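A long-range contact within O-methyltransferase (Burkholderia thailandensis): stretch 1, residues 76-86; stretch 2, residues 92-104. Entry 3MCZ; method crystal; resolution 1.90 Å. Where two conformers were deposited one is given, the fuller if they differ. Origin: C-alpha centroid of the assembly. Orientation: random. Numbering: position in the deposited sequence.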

# COMPACT_ATOMS: atom_id res chain seq x y z
N LEU A 76 -6.53 12.37 12.43
CA LEU A 76 -5.37 11.50 12.31
C LEU A 76 -5.24 10.63 13.56
O LEU A 76 -4.99 9.44 13.45
CB LEU A 76 -4.11 12.30 12.10
CG LEU A 76 -2.81 11.45 12.04
CD1 LEU A 76 -2.75 10.46 10.89
CD2 LEU A 76 -1.63 12.40 12.02
N LEU A 77 -5.40 11.22 14.74
CA LEU A 77 -5.15 10.49 15.96
C LEU A 77 -6.16 9.37 16.09
O LEU A 77 -5.81 8.28 16.51
CB LEU A 77 -5.16 11.40 17.18
CG LEU A 77 -4.04 12.44 17.26
CD1 LEU A 77 -4.47 13.57 18.17
CD2 LEU A 77 -2.74 11.79 17.76
N HIS A 78 -7.42 9.67 15.76
CA HIS A 78 -8.46 8.64 15.73
C HIS A 78 -8.15 7.50 14.79
O HIS A 78 -8.30 6.35 15.15
CB HIS A 78 -9.84 9.28 15.47
CG HIS A 78 -10.37 10.05 16.63
ND1 HIS A 78 -10.69 11.39 16.56
CD2 HIS A 78 -10.64 9.67 17.90
CE1 HIS A 78 -11.13 11.80 17.74
NE2 HIS A 78 -11.10 10.78 18.58
N ALA A 79 -7.65 7.79 13.59
CA ALA A 79 -7.28 6.74 12.67
C ALA A 79 -6.10 5.89 13.19
O ALA A 79 -6.10 4.65 13.02
CB ALA A 79 -6.95 7.33 11.25
N LEU A 80 -5.13 6.54 13.83
CA LEU A 80 -4.01 5.83 14.45
C LEU A 80 -4.45 4.94 15.62
O LEU A 80 -3.96 3.81 15.78
CB LEU A 80 -2.95 6.80 14.91
CG LEU A 80 -2.21 7.53 13.78
CD1 LEU A 80 -1.25 8.58 14.35
CD2 LEU A 80 -1.43 6.49 12.88
N ALA A 81 -5.41 5.42 16.40
CA ALA A 81 -5.98 4.62 17.48
C ALA A 81 -6.69 3.38 16.92
O ALA A 81 -6.49 2.23 17.39
CB ALA A 81 -6.92 5.48 18.31
N ALA A 82 -7.49 3.59 15.89
CA ALA A 82 -8.20 2.51 15.21
C ALA A 82 -7.26 1.48 14.63
O ALA A 82 -7.60 0.30 14.60
CB ALA A 82 -9.13 3.08 14.09
N LEU A 83 -6.10 1.91 14.15
CA LEU A 83 -5.04 0.99 13.68
C LEU A 83 -4.36 0.16 14.79
O LEU A 83 -3.67 -0.82 14.48
CB LEU A 83 -3.99 1.76 12.85
CG LEU A 83 -4.36 2.11 11.41
CD1 LEU A 83 -3.37 3.07 10.78
CD2 LEU A 83 -4.49 0.84 10.54
N GLY A 84 -4.55 0.52 16.05
CA GLY A 84 -3.89 -0.16 17.18
C GLY A 84 -2.56 0.47 17.55
O GLY A 84 -1.74 -0.13 18.27
N LEU A 85 -2.32 1.68 17.05
CA LEU A 85 -1.07 2.38 17.32
C LEU A 85 -1.16 3.33 18.49
O LEU A 85 -0.13 3.67 19.08
CB LEU A 85 -0.60 3.12 16.07
CG LEU A 85 -0.31 2.19 14.88
CD1 LEU A 85 0.18 2.96 13.61
CD2 LEU A 85 0.67 1.09 15.28
N LEU A 86 -2.38 3.73 18.85
CA LEU A 86 -2.63 4.58 19.99
C LEU A 86 -3.82 4.06 20.78
O LEU A 86 -4.64 3.31 20.25
CB LEU A 86 -2.94 6.01 19.55
CG LEU A 86 -1.83 6.78 18.82
CD1 LEU A 86 -2.37 8.09 18.30
CD2 LEU A 86 -0.65 6.99 19.74
N ALA A 92 -7.48 11.92 25.64
CA ALA A 92 -6.04 11.83 25.42
C ALA A 92 -5.64 10.57 24.65
O ALA A 92 -6.28 9.51 24.76
CB ALA A 92 -5.30 11.90 26.78
N PHE A 93 -4.56 10.68 23.88
CA PHE A 93 -4.02 9.59 23.10
C PHE A 93 -2.60 9.32 23.55
O PHE A 93 -1.80 10.25 23.67
CB PHE A 93 -3.98 9.97 21.62
CG PHE A 93 -5.34 10.11 20.99
CD1 PHE A 93 -6.02 11.32 21.06
CD2 PHE A 93 -5.94 9.05 20.31
CE1 PHE A 93 -7.28 11.47 20.48
CE2 PHE A 93 -7.20 9.22 19.72
CZ PHE A 93 -7.86 10.42 19.82
N ARG A 94 -2.32 8.03 23.74
CA ARG A 94 -0.99 7.58 24.14
C ARG A 94 -0.64 6.31 23.37
O ARG A 94 -1.53 5.58 22.90
CB ARG A 94 -0.92 7.36 25.66
CG ARG A 94 -1.67 6.13 26.17
CD ARG A 94 -1.47 5.94 27.68
NE ARG A 94 -2.11 4.71 28.13
CZ ARG A 94 -3.42 4.57 28.25
NH1 ARG A 94 -4.23 5.59 27.98
NH2 ARG A 94 -3.94 3.42 28.66
N ASN A 95 0.65 6.06 23.22
CA ASN A 95 1.15 4.90 22.51
C ASN A 95 0.72 3.58 23.10
O ASN A 95 0.76 3.38 24.31
CB ASN A 95 2.68 4.89 22.50
CG ASN A 95 3.26 6.03 21.71
OD1 ASN A 95 2.57 6.63 20.89
ND2 ASN A 95 4.54 6.31 21.93
N THR A 96 0.40 2.65 22.21
CA THR A 96 0.21 1.27 22.61
C THR A 96 1.57 0.60 22.82
O THR A 96 2.61 1.17 22.48
CB THR A 96 -0.53 0.49 21.55
OG1 THR A 96 0.19 0.61 20.31
CG2 THR A 96 -1.94 1.06 21.40
N ALA A 97 1.54 -0.62 23.36
CA ALA A 97 2.75 -1.39 23.61
C ALA A 97 3.57 -1.56 22.33
O ALA A 97 4.76 -1.30 22.30
CB ALA A 97 2.41 -2.75 24.25
N LEU A 98 2.91 -1.97 21.26
CA LEU A 98 3.58 -2.13 19.96
C LEU A 98 4.28 -0.84 19.51
O LEU A 98 5.45 -0.83 19.14
CB LEU A 98 2.53 -2.51 18.90
CG LEU A 98 3.01 -2.83 17.49
CD1 LEU A 98 3.78 -4.14 17.50
CD2 LEU A 98 1.83 -2.88 16.54
N THR A 99 3.55 0.26 19.55
CA THR A 99 4.11 1.55 19.17
C THR A 99 5.29 1.93 20.06
O THR A 99 6.32 2.36 19.59
CB THR A 99 3.03 2.63 19.25
OG1 THR A 99 1.98 2.25 18.36
CG2 THR A 99 3.59 4.02 18.87
N GLU A 100 5.14 1.75 21.37
CA GLU A 100 6.20 2.16 22.26
C GLU A 100 7.48 1.37 21.94
O GLU A 100 8.57 1.94 21.87
CB GLU A 100 5.76 1.98 23.72
CG GLU A 100 6.71 2.64 24.71
CD GLU A 100 6.62 4.16 24.75
OE1 GLU A 100 5.65 4.76 24.22
OE2 GLU A 100 7.54 4.76 25.36
N ARG A 101 7.34 0.07 21.71
CA ARG A 101 8.49 -0.77 21.49
C ARG A 101 9.17 -0.52 20.14
O ARG A 101 10.38 -0.53 20.06
CB ARG A 101 8.10 -2.24 21.61
CG ARG A 101 9.26 -3.19 21.33
CD ARG A 101 8.95 -4.58 21.80
NE ARG A 101 10.14 -5.40 21.77
CZ ARG A 101 10.17 -6.72 21.99
NH1 ARG A 101 9.06 -7.39 22.27
NH2 ARG A 101 11.32 -7.35 21.93
N TYR A 102 8.41 -0.36 19.07
CA TYR A 102 9.00 -0.38 17.72
C TYR A 102 8.98 0.95 16.99
O TYR A 102 9.66 1.11 15.98
CB TYR A 102 8.31 -1.44 16.86
CG TYR A 102 8.42 -2.85 17.41
CD1 TYR A 102 9.61 -3.56 17.37
CD2 TYR A 102 7.32 -3.46 17.98
CE1 TYR A 102 9.71 -4.87 17.89
CE2 TYR A 102 7.40 -4.77 18.51
CZ TYR A 102 8.59 -5.46 18.44
OH TYR A 102 8.64 -6.74 18.97
N LEU A 103 8.21 1.92 17.47
CA LEU A 103 8.00 3.15 16.71
C LEU A 103 8.41 4.42 17.46
O LEU A 103 8.12 5.53 17.02
CB LEU A 103 6.53 3.24 16.29
CG LEU A 103 6.01 2.15 15.34
CD1 LEU A 103 4.49 2.36 15.08
CD2 LEU A 103 6.85 2.11 14.05
N THR A 104 9.09 4.26 18.60
CA THR A 104 9.65 5.37 19.34
C THR A 104 11.17 5.43 19.08
O THR A 104 11.85 4.40 19.16
CB THR A 104 9.37 5.27 20.87
OG1 THR A 104 9.84 4.01 21.40
CG2 THR A 104 7.87 5.42 21.13

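Phe-93 makes the most extensive contact of stretch 2, with 130 Å² of its surface covered. Its CA-to-CB bond points toward the helix of stretch 1, and chi1 of -67° (m) lays the ring against Leu-77, His-78 and Ala-81 of that helix. Leu-77 CB lies 3.7 Å from the Phe-93 ring centroid and 3° off the ring normal, a CH-pi contact over the face. The ring's edge meets Ala-81, whose CB is 4.0 Å from Phe-93 CE2; the ring also lies close to the helix backbone, with Leu-77 O 3.6 Å from Phe-93 CE2. The same edge points at the face of His-78: the centroids are 5.1 Å apart, the planes 75° from each other, and His-78 CD2 is 3.5 Å from Phe-93 CZ. Leu-86 CD1, 4.1 Å from Phe-93 CB, adds an apolar contact.

Arg-94 takes part through its backbone, with its O 3.3 Å from Leu-86 CA in a CA-H...O contact, while its CA-to-CB bond points away from stretch 1. Asn-95 then pairs with Leu-86 in an antiparallel, non-hydrogen-bonded bridge, CA to CA 4.6 Å.

Thr-96 joins the turn after the first helix to the start of the second. Thr-96 OG1 donates to Gly-84 O (2.9 Å) and, as the N-cap, accepts weakly from Thr-99 N (3.5 Å); its own N gives a weak bond to Leu-85 O (3.3 Å, 175° at the hydrogen). Gly-84, in a Schellman motif, has phi 90° and psi 16°, where a CB would jam against the preceding carbonyl O.

Leu-98 CD2 packs against Leu-85 CD2 at 4.3 Å. In the first turn of the helix, Thr-99 OG1 donates to Leu-85 O at 2.6 Å, so that carbonyl accepts from two residues. Leu-103 CD1 also reaches Leu-85 CD2 (4.0 Å), placing apolar packing beside the threonine hydrogen bonds.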